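Local coordinates for kinesin-like protein (Caenorhabditis elegans, PDB 5X3E), which is a kinesin-6 motor protein that probably hydrolyses ATP to drive its movement along microtubules, at residues A[99-107]-A[402-410]; A[363-371]-A[422-430]. One frame throughout, in Å; residues are numbered along the deposited sequence.

Contact 1 of 2, residues A[99-107]-A[402-410]. With SO4 (sulfate ion), chain Q.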
# COMPACT_ATOMS: atom_id res chain seq x y z
N ARG A 99 11.52 1.12 -10.06
CA ARG A 99 10.60 0.75 -11.14
C ARG A 99 9.16 0.59 -10.65
O ARG A 99 8.23 0.64 -11.46
CB ARG A 99 11.11 -0.54 -11.80
CG ARG A 99 10.35 -1.01 -13.02
CD ARG A 99 10.09 0.12 -13.98
NE ARG A 99 9.26 -0.31 -15.11
CZ ARG A 99 7.94 -0.43 -15.05
NH1 ARG A 99 7.29 -0.17 -13.93
NH2 ARG A 99 7.26 -0.83 -16.13
N THR A 100 8.96 0.44 -9.35
CA THR A 100 7.67 0.12 -8.76
C THR A 100 7.06 1.27 -7.96
O THR A 100 5.83 1.40 -7.94
CB THR A 100 7.83 -1.12 -7.86
OG1 THR A 100 7.87 -2.30 -8.68
CG2 THR A 100 6.73 -1.27 -6.89
N SER A 101 7.87 2.14 -7.36
CA SER A 101 7.37 3.10 -6.38
C SER A 101 7.67 4.57 -6.68
O SER A 101 6.94 5.43 -6.18
CB SER A 101 7.94 2.78 -4.99
OG SER A 101 7.73 1.42 -4.67
N VAL A 102 8.69 4.88 -7.48
CA VAL A 102 9.10 6.27 -7.63
C VAL A 102 8.01 7.09 -8.31
O VAL A 102 7.73 8.23 -7.92
CB VAL A 102 10.45 6.37 -8.39
CG1 VAL A 102 10.67 7.77 -8.94
CG2 VAL A 102 11.59 5.99 -7.46
N ASP A 103 7.34 6.51 -9.31
CA ASP A 103 6.27 7.25 -9.98
C ASP A 103 5.04 7.39 -9.09
O ASP A 103 4.26 8.33 -9.26
CB ASP A 103 5.90 6.57 -11.31
CG ASP A 103 5.31 5.18 -11.12
OD1 ASP A 103 4.58 4.72 -12.03
OD2 ASP A 103 5.56 4.55 -10.07
N LEU A 104 4.84 6.47 -8.14
CA LEU A 104 3.75 6.63 -7.19
C LEU A 104 4.05 7.76 -6.21
O LEU A 104 3.16 8.53 -5.84
CB LEU A 104 3.49 5.33 -6.44
CG LEU A 104 3.32 4.07 -7.30
CD1 LEU A 104 2.88 2.88 -6.45
CD2 LEU A 104 2.35 4.33 -8.45
N ILE A 105 5.31 7.86 -5.77
CA ILE A 105 5.68 8.97 -4.88
C ILE A 105 5.57 10.30 -5.62
O ILE A 105 5.10 11.30 -5.07
CB ILE A 105 7.08 8.76 -4.31
CG1 ILE A 105 7.15 7.46 -3.50
CG2 ILE A 105 7.46 9.96 -3.46
CD1 ILE A 105 8.57 7.06 -3.11
N LEU A 106 5.99 10.33 -6.89
CA LEU A 106 5.80 11.53 -7.69
C LEU A 106 4.32 11.88 -7.78
O LEU A 106 3.95 13.06 -7.74
CB LEU A 106 6.41 11.35 -9.07
CG LEU A 106 7.94 11.25 -9.11
CD1 LEU A 106 8.44 10.91 -10.51
CD2 LEU A 106 8.58 12.53 -8.60
N ASN A 107 3.46 10.87 -7.91
CA ASN A 107 2.02 11.10 -7.85
C ASN A 107 1.63 11.75 -6.52
O ASN A 107 0.90 12.75 -6.50
CB ASN A 107 1.26 9.79 -8.05
CG ASN A 107 0.80 9.60 -9.47
OD1 ASN A 107 0.49 10.56 -10.17
ND2 ASN A 107 0.74 8.35 -9.91
N ASN A 402 -9.74 5.96 -10.34
CA ASN A 402 -9.25 7.18 -9.71
C ASN A 402 -7.91 6.87 -9.05
O ASN A 402 -7.85 6.07 -8.11
CB ASN A 402 -10.23 7.75 -8.70
CG ASN A 402 -9.80 9.12 -8.19
OD1 ASN A 402 -9.23 9.24 -7.10
ND2 ASN A 402 -10.06 10.15 -8.98
N GLY A 403 -6.86 7.51 -9.53
CA GLY A 403 -5.52 7.27 -9.03
C GLY A 403 -4.76 6.28 -9.89
O GLY A 403 -5.19 5.90 -10.99
N LYS A 404 -3.63 5.82 -9.36
CA LYS A 404 -2.74 4.91 -10.06
C LYS A 404 -2.61 3.60 -9.30
O LYS A 404 -2.36 3.61 -8.09
CB LYS A 404 -1.36 5.56 -10.25
CG LYS A 404 -0.30 4.63 -10.81
CD LYS A 404 -0.49 4.37 -12.30
CE LYS A 404 0.69 3.58 -12.85
NZ LYS A 404 0.63 3.42 -14.33
N ILE A 405 -2.80 2.48 -10.00
CA ILE A 405 -2.71 1.15 -9.41
C ILE A 405 -1.54 0.42 -10.05
O ILE A 405 -1.43 0.36 -11.28
CB ILE A 405 -4.01 0.35 -9.59
CG1 ILE A 405 -5.21 1.11 -9.05
CG2 ILE A 405 -3.90 -1.01 -8.91
CD1 ILE A 405 -6.51 0.33 -9.23
N ARG A 406 -0.66 -0.13 -9.22
CA ARG A 406 0.38 -1.04 -9.69
C ARG A 406 0.33 -2.32 -8.87
O ARG A 406 0.36 -2.26 -7.63
CB ARG A 406 1.78 -0.42 -9.62
CG ARG A 406 2.90 -1.40 -9.98
CD ARG A 406 4.24 -0.72 -10.30
NE ARG A 406 4.16 0.18 -11.45
CZ ARG A 406 4.29 1.51 -11.37
NH1 ARG A 406 4.52 2.09 -10.20
NH2 ARG A 406 4.21 2.25 -12.47
N MET A 407 0.29 -3.46 -9.54
CA MET A 407 0.29 -4.75 -8.88
C MET A 407 1.62 -5.46 -9.15
O MET A 407 2.08 -5.52 -10.29
CB MET A 407 -0.88 -5.62 -9.36
CG MET A 407 -0.91 -7.00 -8.73
SD MET A 407 -2.58 -7.60 -8.44
CE MET A 407 -3.43 -6.85 -9.82
N VAL A 408 2.22 -5.97 -8.08
CA VAL A 408 3.48 -6.70 -8.15
C VAL A 408 3.16 -8.17 -7.88
O VAL A 408 2.88 -8.55 -6.74
CB VAL A 408 4.50 -6.16 -7.15
CG1 VAL A 408 5.79 -6.96 -7.23
CG2 VAL A 408 4.76 -4.69 -7.41
N ILE A 409 3.20 -8.99 -8.93
CA ILE A 409 2.97 -10.42 -8.80
C ILE A 409 4.30 -11.08 -8.45
O ILE A 409 5.21 -11.14 -9.27
CB ILE A 409 2.39 -11.02 -10.09
CG1 ILE A 409 1.11 -10.28 -10.49
CG2 ILE A 409 2.11 -12.50 -9.92
CD1 ILE A 409 0.01 -10.42 -9.48
N CYS A 410 4.40 -11.59 -7.23
CA CYS A 410 5.57 -12.35 -6.81
C CYS A 410 5.30 -13.83 -7.07
O CYS A 410 4.27 -14.36 -6.65
CB CYS A 410 5.85 -12.11 -5.32
SG CYS A 410 6.27 -10.39 -4.92
S SO4 Q . 12.05 -0.48 -17.67
O1 SO4 Q . 12.32 -1.05 -16.35
O2 SO4 Q . 13.11 -0.89 -18.59
O3 SO4 Q . 10.76 -0.95 -18.16
O4 SO4 Q . 12.03 0.97 -17.57

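Contact 2 of 2, residues A[363-371]-A[422-430]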
# COMPACT_ATOMS: atom_id res chain seq x y z
N LEU A 363 -10.92 -9.31 -6.65
CA LEU A 363 -9.89 -8.38 -7.10
C LEU A 363 -9.54 -8.62 -8.57
O LEU A 363 -9.44 -7.67 -9.35
CB LEU A 363 -8.64 -8.52 -6.24
CG LEU A 363 -7.47 -7.59 -6.57
CD1 LEU A 363 -7.91 -6.14 -6.49
CD2 LEU A 363 -6.30 -7.86 -5.64
N ARG A 364 -9.37 -9.89 -8.95
CA ARG A 364 -9.10 -10.22 -10.35
C ARG A 364 -10.19 -9.68 -11.26
O ARG A 364 -9.91 -8.97 -12.23
CB ARG A 364 -8.96 -11.74 -10.51
CG ARG A 364 -7.89 -12.19 -11.50
CD ARG A 364 -8.12 -13.62 -11.98
NE ARG A 364 -8.60 -14.50 -10.91
CZ ARG A 364 -7.82 -15.24 -10.13
NH1 ARG A 364 -6.50 -15.22 -10.29
NH2 ARG A 364 -8.36 -16.00 -9.18
N GLN A 365 -11.45 -10.01 -10.95
CA GLN A 365 -12.57 -9.53 -11.76
C GLN A 365 -12.59 -8.01 -11.84
O GLN A 365 -12.89 -7.44 -12.89
CB GLN A 365 -13.89 -10.05 -11.17
CG GLN A 365 -13.97 -11.57 -11.06
CD GLN A 365 -15.18 -12.03 -10.27
OE1 GLN A 365 -16.09 -11.25 -10.00
NE2 GLN A 365 -15.19 -13.31 -9.90
N CYS A 366 -12.26 -7.34 -10.74
CA CYS A 366 -12.36 -5.88 -10.71
C CYS A 366 -11.29 -5.22 -11.58
O CYS A 366 -11.60 -4.26 -12.30
CB CYS A 366 -12.30 -5.38 -9.27
SG CYS A 366 -13.86 -5.64 -8.40
N ILE A 367 -10.04 -5.70 -11.55
CA ILE A 367 -9.04 -5.07 -12.41
C ILE A 367 -9.29 -5.41 -13.87
O ILE A 367 -8.86 -4.65 -14.75
CB ILE A 367 -7.58 -5.46 -12.04
CG1 ILE A 367 -7.18 -6.78 -12.68
CG2 ILE A 367 -7.37 -5.51 -10.53
CD1 ILE A 367 -5.70 -6.99 -12.73
N GLU A 368 -9.97 -6.52 -14.15
CA GLU A 368 -10.33 -6.83 -15.53
C GLU A 368 -11.42 -5.89 -16.02
O GLU A 368 -11.38 -5.42 -17.17
CB GLU A 368 -10.76 -8.29 -15.66
CG GLU A 368 -9.60 -9.26 -15.56
CD GLU A 368 -10.01 -10.70 -15.80
OE1 GLU A 368 -10.22 -11.07 -16.98
OE2 GLU A 368 -10.10 -11.46 -14.82
N VAL A 369 -12.41 -5.60 -15.17
CA VAL A 369 -13.39 -4.57 -15.50
C VAL A 369 -12.71 -3.21 -15.61
O VAL A 369 -13.07 -2.39 -16.47
CB VAL A 369 -14.52 -4.55 -14.45
CG1 VAL A 369 -15.51 -3.44 -14.75
CG2 VAL A 369 -15.24 -5.89 -14.44
N LEU A 370 -11.72 -2.95 -14.76
CA LEU A 370 -11.00 -1.68 -14.81
C LEU A 370 -10.27 -1.52 -16.14
O LEU A 370 -10.27 -0.44 -16.74
CB LEU A 370 -10.01 -1.57 -13.65
CG LEU A 370 -9.08 -0.35 -13.69
CD1 LEU A 370 -9.88 0.94 -13.62
CD2 LEU A 370 -8.06 -0.42 -12.57
N ARG A 371 -9.62 -2.59 -16.61
CA ARG A 371 -8.90 -2.52 -17.87
C ARG A 371 -9.84 -2.24 -19.03
O ARG A 371 -9.53 -1.43 -19.91
CB ARG A 371 -8.15 -3.82 -18.12
CG ARG A 371 -6.84 -3.94 -17.37
CD ARG A 371 -6.37 -5.37 -17.41
NE ARG A 371 -5.05 -5.55 -16.80
CZ ARG A 371 -4.62 -6.71 -16.32
NH1 ARG A 371 -5.41 -7.78 -16.35
NH2 ARG A 371 -3.41 -6.80 -15.79
N MET A 422 0.10 -20.41 -11.92
CA MET A 422 -0.86 -20.27 -13.01
C MET A 422 -1.97 -19.30 -12.65
O MET A 422 -2.47 -18.56 -13.51
CB MET A 422 -1.44 -21.64 -13.37
CG MET A 422 -0.45 -22.54 -14.07
SD MET A 422 0.00 -21.82 -15.66
CE MET A 422 -1.62 -21.56 -16.36
N SER A 423 -2.39 -19.29 -11.38
CA SER A 423 -3.39 -18.33 -10.93
C SER A 423 -2.78 -16.95 -10.73
O SER A 423 -3.42 -15.93 -11.01
CB SER A 423 -4.03 -18.81 -9.63
OG SER A 423 -3.07 -18.86 -8.59
N ALA A 424 -1.54 -16.90 -10.24
CA ALA A 424 -0.89 -15.61 -9.98
C ALA A 424 -0.56 -14.90 -11.28
O ALA A 424 -0.63 -13.66 -11.35
CB ALA A 424 0.38 -15.82 -9.15
N LEU A 425 -0.19 -15.65 -12.32
CA LEU A 425 0.12 -15.05 -13.61
C LEU A 425 -1.13 -14.74 -14.42
O LEU A 425 -1.03 -14.10 -15.47
CB LEU A 425 1.04 -15.98 -14.41
CG LEU A 425 2.43 -16.28 -13.83
CD1 LEU A 425 3.12 -17.36 -14.65
CD2 LEU A 425 3.29 -15.04 -13.76
N ALA A 426 -2.31 -15.19 -13.97
CA ALA A 426 -3.55 -14.82 -14.63
C ALA A 426 -3.85 -13.33 -14.52
O ALA A 426 -4.67 -12.81 -15.29
CB ALA A 426 -4.72 -15.62 -14.05
N PHE A 427 -3.21 -12.63 -13.57
CA PHE A 427 -3.32 -11.18 -13.48
C PHE A 427 -2.62 -10.46 -14.62
O PHE A 427 -2.62 -9.22 -14.63
CB PHE A 427 -2.76 -10.70 -12.14
CG PHE A 427 -3.71 -10.84 -10.99
CD1 PHE A 427 -4.73 -9.93 -10.80
CD2 PHE A 427 -3.56 -11.87 -10.08
CE1 PHE A 427 -5.60 -10.05 -9.73
CE2 PHE A 427 -4.43 -12.00 -9.01
CZ PHE A 427 -5.45 -11.09 -8.83
N ALA A 428 -2.02 -11.19 -15.55
CA ALA A 428 -1.21 -10.60 -16.60
C ALA A 428 -2.05 -9.71 -17.51
O ALA A 428 -3.24 -9.96 -17.73
CB ALA A 428 -0.51 -11.68 -17.42
N GLU A 429 -1.41 -8.65 -18.01
CA GLU A 429 -2.09 -7.71 -18.89
C GLU A 429 -2.66 -8.42 -20.11
O GLU A 429 -3.77 -8.10 -20.57
CB GLU A 429 -1.12 -6.59 -19.28
CG GLU A 429 -0.29 -6.14 -18.07
CD GLU A 429 0.28 -4.74 -18.17
OE1 GLU A 429 0.90 -4.30 -17.18
OE2 GLU A 429 0.17 -4.09 -19.23
N GLU A 430 -1.93 -9.40 -20.65
CA GLU A 430 -2.43 -10.25 -21.72
C GLU A 430 -1.70 -11.59 -21.69
O GLU A 430 -0.62 -11.71 -21.09
CB GLU A 430 -2.27 -9.56 -23.08
CG GLU A 430 -0.84 -9.25 -23.45
CD GLU A 430 -0.62 -9.23 -24.95
OE1 GLU A 430 -1.07 -10.18 -25.63
OE2 GLU A 430 -0.00 -8.26 -25.44

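Contact 1 of 2, residues A[99-107]-A[402-410]
Arg406 meets Asp103 end-on, each terminal nitrogen taking one carboxylate oxygen: Arg406 NH2 lies 2.5 Å from Asp103 OD1, and Arg406 NH1 lies 2.7 Å from Asp103 OD2, meeting it on its syn lone pair. The two flat groups are nearly coplanar (27° apart). Arg406 NH1 also donates to Thr100 O at 2.7 Å, coming from above that carbonyl's plane. Arginine suits this buried strand position because its chain runs straight out through CG and CD before the bend at chi3 (-61°) turns the guanidinium along the helix, from beside Thr100 to Asp103. Arg406 NE is taken by Glu37, whose other carboxylate oxygen pairs with Arg99 NH2, so the two arginines, with Arg99 NH1 4.0 Å from Arg406 NE, share an anion. Arg99 NE also makes weak bonds to a sulfate, probably from the crystallisation liquor.

Apolar contacts flank the salt bridge. Leu104 CD2 rests 3.6 Å from Lys404 CG, an aliphatic stem whose ammonium end reaches Ser35 O, while Thr100 CG2 meets Val408 CG2 at 4.0 Å. Segment 99-107 thereby runs nearly antiparallel to residues 404-410 of the central kinesin sheet. A leucine in place of Arg406 would probably leave Asp103 without its salt-bridge partner and Thr100 O without this donor. Two arginine charges are probably offset by the carboxylates of Asp103 and Glu37, which ties helix to sheet.

Contact 2 of 2, residues A[363-371]-A[422-430]
Ser423 turns its backbone oxygen toward Arg364 on helix 350-375, which by its place after the DLAGSE sequence is the relay (switch II) helix of the kinesin fold. Residues 422-430 finish the last helix of the motor domain and probably enter the neck linker. Arg364 NH1 comes within 3.2 Å of Ser423 O, with that oxygen at the guanidinium edge; the hydroxyl of Ser423 is turned to Glu420 O instead. Ala426 adds a small methyl group, small enough to sit beside the same guanidinium.

Phe427 follows, and its ring is the apolar centre of the contact. Over one face lies the aliphatic part of Arg364, a CH-pi contact with Arg364 CG 3.9 Å from the centroid of the Phe427 ring. At the ring edge, Ile367 CD1 touches Phe427 CD1 at 3.6 Å, and Leu363 adds a looser apolar neighbour. Tyr119, at the end of strand 114-119, meets the same ring edge-to-face. The ring CG of Phe427 is anti to the carbonyl carbon (chi1 -81°), which sends ring and carbonyl in different directions and lets the residue be used twice.

Its carbonyl receives Arg371 NH2, with Phe427 O 2.8 Å away in the guanidinium plane and the N-H...O angle nearly straight (175°). Arg371 suits the place because its chain, extended from CG to NE, spans the gap between the helix and this turn. Glu429 then passes by: its carboxylate is directed to Val38 N on strand 37-42, while its backbone lies against Arg371. The guanidinium thus lies between Glu429 CA on one face and Ile367 CD1 on the opposite face, both offset toward the rim and each 3.5 Å from its plane.

How the contacts relate
The centres of contact 1 and contact 2 are about 16 Å apart. Strand 404-411 joins the two contacts because its side chains alternate. Arg406 and Val408 point to helix 93-109 in contact 1, whereas Ile405, Met407 and Ile409 serve contact 2: Met407 CE lies 3.5 Å from Phe427 CD1, Ile405 CD1 lies 3.8 Å from Leu370 CD2, and Ile409 CG2 packs against Ala424 O. Strand 37-42 is a second bridge, Glu37 serving contact 1 and Val38 contact 2. Strand 114-119, paired with 404-411, leads into the probable P-loop, so both contacts flank the sheet that carries the presumed nucleotide site.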